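Local coordinates for protein excinuclease ABC, subunit A. (Deinococcus radiodurans, PDB 2VF7) that probably binds damaged DNA in nucleotide excision repair as a zinc-containing, ATP-hydrolysing UvrA protein of the ABC superfamily, at residues 405-410 and 437-442. The protein carries 1 engineered substitution. Numbering follows the deposited sequence. Where two conformers were deposited one is given.
Sequences LDEPSA and VEHDLD
Glu438 OE2 packs against Glu407 CG across the contact while two amides of its own loop grip it. The N-H of Asp440 arrives almost straight (172°) at 3.2 Å from Glu438 OE2 and that of His439 at 3.0 Å, from opposite faces of the carboxylate plane. A bend at chi2 (56°) folds the Glu438 chain back over these amides and leaves Glu438 OE1 3.0 Å from Pro408 CD. Ser409 OG also lies beside Glu438 OE1, but its modelled position is too tight to trust in detail. An alanine at Glu438 would probably leave the amides of His439 and Asp440 without their acceptor and the loop freer to shift.

Upstream, parallel strands 402-406 and 433-437 run side by side: Val437 N donates to Leu405 O, and Glu407 N to Val437 O at 2.8 Å. This is the ABC ATPase core, with Asp406 ending the Walker B strand near Ser50 of the ADP-binding P-loop, Glu407 in the position of the family's catalytic glutamate, and His439 in that of the switch histidine. The extended Glu407 chain brings OE1 to the edge of the imidazole, in its plane, where His439 ND1 makes a weak bond to Glu407 OE1 of 3.0 Å; carboxylate and ring stand nearly perpendicular (85°). Across the ring, His439 NE2 has a weak bond with Lys49. Farther along, Asp440 OD1 caps the helix that follows, accepting from Asp442 N.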
loop_
_atom_site.group_PDB
_atom_site.type_symbol
_atom_site.label_atom_id
_atom_site.label_comp_id
_atom_site.label_asym_id
_atom_site.label_seq_id
_atom_site.Cartn_x
_atom_site.Cartn_y
_atom_site.Cartn_z
ATOM N N LEU A 405 3.214 9.331 -20.661
ATOM C CA LEU A 405 3.192 8.307 -21.700
ATOM C C LEU A 405 4.573 8.084 -22.356
ATOM O O LEU A 405 5.372 9.019 -22.500
ATOM C CB LEU A 405 2.116 8.627 -22.751
ATOM C CG LEU A 405 0.627 8.729 -22.362
ATOM C CD1 LEU A 405 0.136 10.166 -22.389
ATOM C CD2 LEU A 405 -0.216 7.951 -23.348
ATOM N N ASP A 406 4.845 6.844 -22.741
ATOM C CA ASP A 406 6.122 6.503 -23.391
ATOM C C ASP A 406 5.915 5.854 -24.756
ATOM O O ASP A 406 5.748 4.638 -24.850
ATOM C CB ASP A 406 6.983 5.602 -22.506
ATOM C CG ASP A 406 8.237 5.112 -23.225
ATOM O OD1 ASP A 406 8.265 3.921 -23.593
ATOM O OD2 ASP A 406 9.178 5.921 -23.454
ATOM N N GLU A 407 5.916 6.686 -25.798
ATOM C CA GLU A 407 5.668 6.261 -27.174
ATOM C C GLU A 407 4.372 5.481 -27.359
ATOM O O GLU A 407 4.390 4.264 -27.504
ATOM C CB GLU A 407 6.861 5.491 -27.732
ATOM C CG GLU A 407 7.973 6.388 -28.197
ATOM C CD GLU A 407 9.076 5.618 -28.890
ATOM O OE1 GLU A 407 10.173 5.497 -28.291
ATOM O OE2 GLU A 407 8.840 5.127 -30.025
ATOM N N PRO A 408 3.234 6.190 -27.379
ATOM C CA PRO A 408 1.939 5.545 -27.558
ATOM C C PRO A 408 1.657 5.211 -29.023
ATOM O O PRO A 408 0.648 4.539 -29.350
ATOM C CB PRO A 408 0.956 6.601 -27.022
ATOM C CG PRO A 408 1.836 7.767 -26.507
ATOM C CD PRO A 408 3.100 7.650 -27.215
ATOM N N SER A 409 2.548 5.676 -29.894
ATOM C CA SER A 409 2.466 5.425 -31.325
ATOM C C SER A 409 3.310 4.224 -31.738
ATOM O O SER A 409 3.397 3.905 -32.919
ATOM C CB SER A 409 2.980 6.638 -32.068
ATOM O OG SER A 409 4.251 6.961 -31.552
ATOM N N ALA A 410 3.948 3.575 -30.769
ATOM C CA ALA A 410 4.716 2.371 -31.046
ATOM C C ALA A 410 3.756 1.272 -31.489
ATOM O O ALA A 410 2.812 0.934 -30.761
ATOM C CB ALA A 410 5.489 1.941 -29.823
ATOM N N VAL A 437 6.800 11.202 -24.039
ATOM C CA VAL A 437 8.039 10.976 -24.778
ATOM C C VAL A 437 7.754 10.220 -26.055
ATOM O O VAL A 437 7.222 9.108 -26.039
ATOM C CB VAL A 437 9.227 10.405 -23.912
ATOM C CG1 VAL A 437 8.781 10.021 -22.525
ATOM C CG2 VAL A 437 9.977 9.295 -24.619
ATOM N N GLU A 438 8.106 10.861 -27.160
ATOM C CA GLU A 438 7.742 10.416 -28.489
ATOM C C GLU A 438 8.872 10.665 -29.490
ATOM O O GLU A 438 9.659 11.617 -29.353
ATOM C CB GLU A 438 6.454 11.130 -28.943
ATOM C CG GLU A 438 5.834 10.599 -30.218
ATOM C CD GLU A 438 5.524 9.104 -30.172
ATOM O OE1 GLU A 438 4.444 8.740 -29.649
ATOM O OE2 GLU A 438 6.341 8.290 -30.680
ATOM N N HIS A 439 8.940 9.792 -30.495
ATOM C CA HIS A 439 9.824 9.971 -31.650
ATOM C C HIS A 439 9.068 10.281 -32.940
ATOM O O HIS A 439 9.635 10.849 -33.869
ATOM C CB HIS A 439 10.705 8.741 -31.831
ATOM C CG HIS A 439 11.732 8.599 -30.761
ATOM N ND1 HIS A 439 11.663 7.625 -29.791
ATOM C CD2 HIS A 439 12.836 9.333 -30.484
ATOM C CE1 HIS A 439 12.699 7.745 -28.979
ATOM N NE2 HIS A 439 13.419 8.782 -29.370
ATOM N N ASP A 440 7.794 9.898 -32.989
ATOM C CA ASP A 440 6.939 10.136 -34.160
ATOM C C ASP A 440 6.847 11.618 -34.480
ATOM O O ASP A 440 6.393 12.406 -33.655
ATOM C CB ASP A 440 5.535 9.586 -33.912
ATOM C CG ASP A 440 4.772 9.322 -35.194
ATOM O OD1 ASP A 440 4.845 10.140 -36.126
ATOM O OD2 ASP A 440 4.083 8.283 -35.284
ATOM N N LEU A 441 7.278 11.985 -35.684
ATOM C CA LEU A 441 7.280 13.373 -36.140
ATOM C C LEU A 441 5.867 13.923 -36.352
ATOM O O LEU A 441 5.638 15.121 -36.245
ATOM C CB LEU A 441 8.097 13.499 -37.430
ATOM C CG LEU A 441 9.608 13.228 -37.380
ATOM C CD1 LEU A 441 10.184 13.317 -38.791
ATOM C CD2 LEU A 441 10.352 14.166 -36.425
ATOM N N ASP A 442 4.932 13.035 -36.665
ATOM C CA ASP A 442 3.515 13.381 -36.778
ATOM C C ASP A 442 2.879 13.826 -35.457
ATOM O O ASP A 442 1.983 14.673 -35.473
ATOM C CB ASP A 442 2.725 12.208 -37.355
ATOM C CG ASP A 442 2.537 12.320 -38.846
ATOM O OD1 ASP A 442 1.710 13.159 -39.264
ATOM O OD2 ASP A 442 3.210 11.574 -39.592
#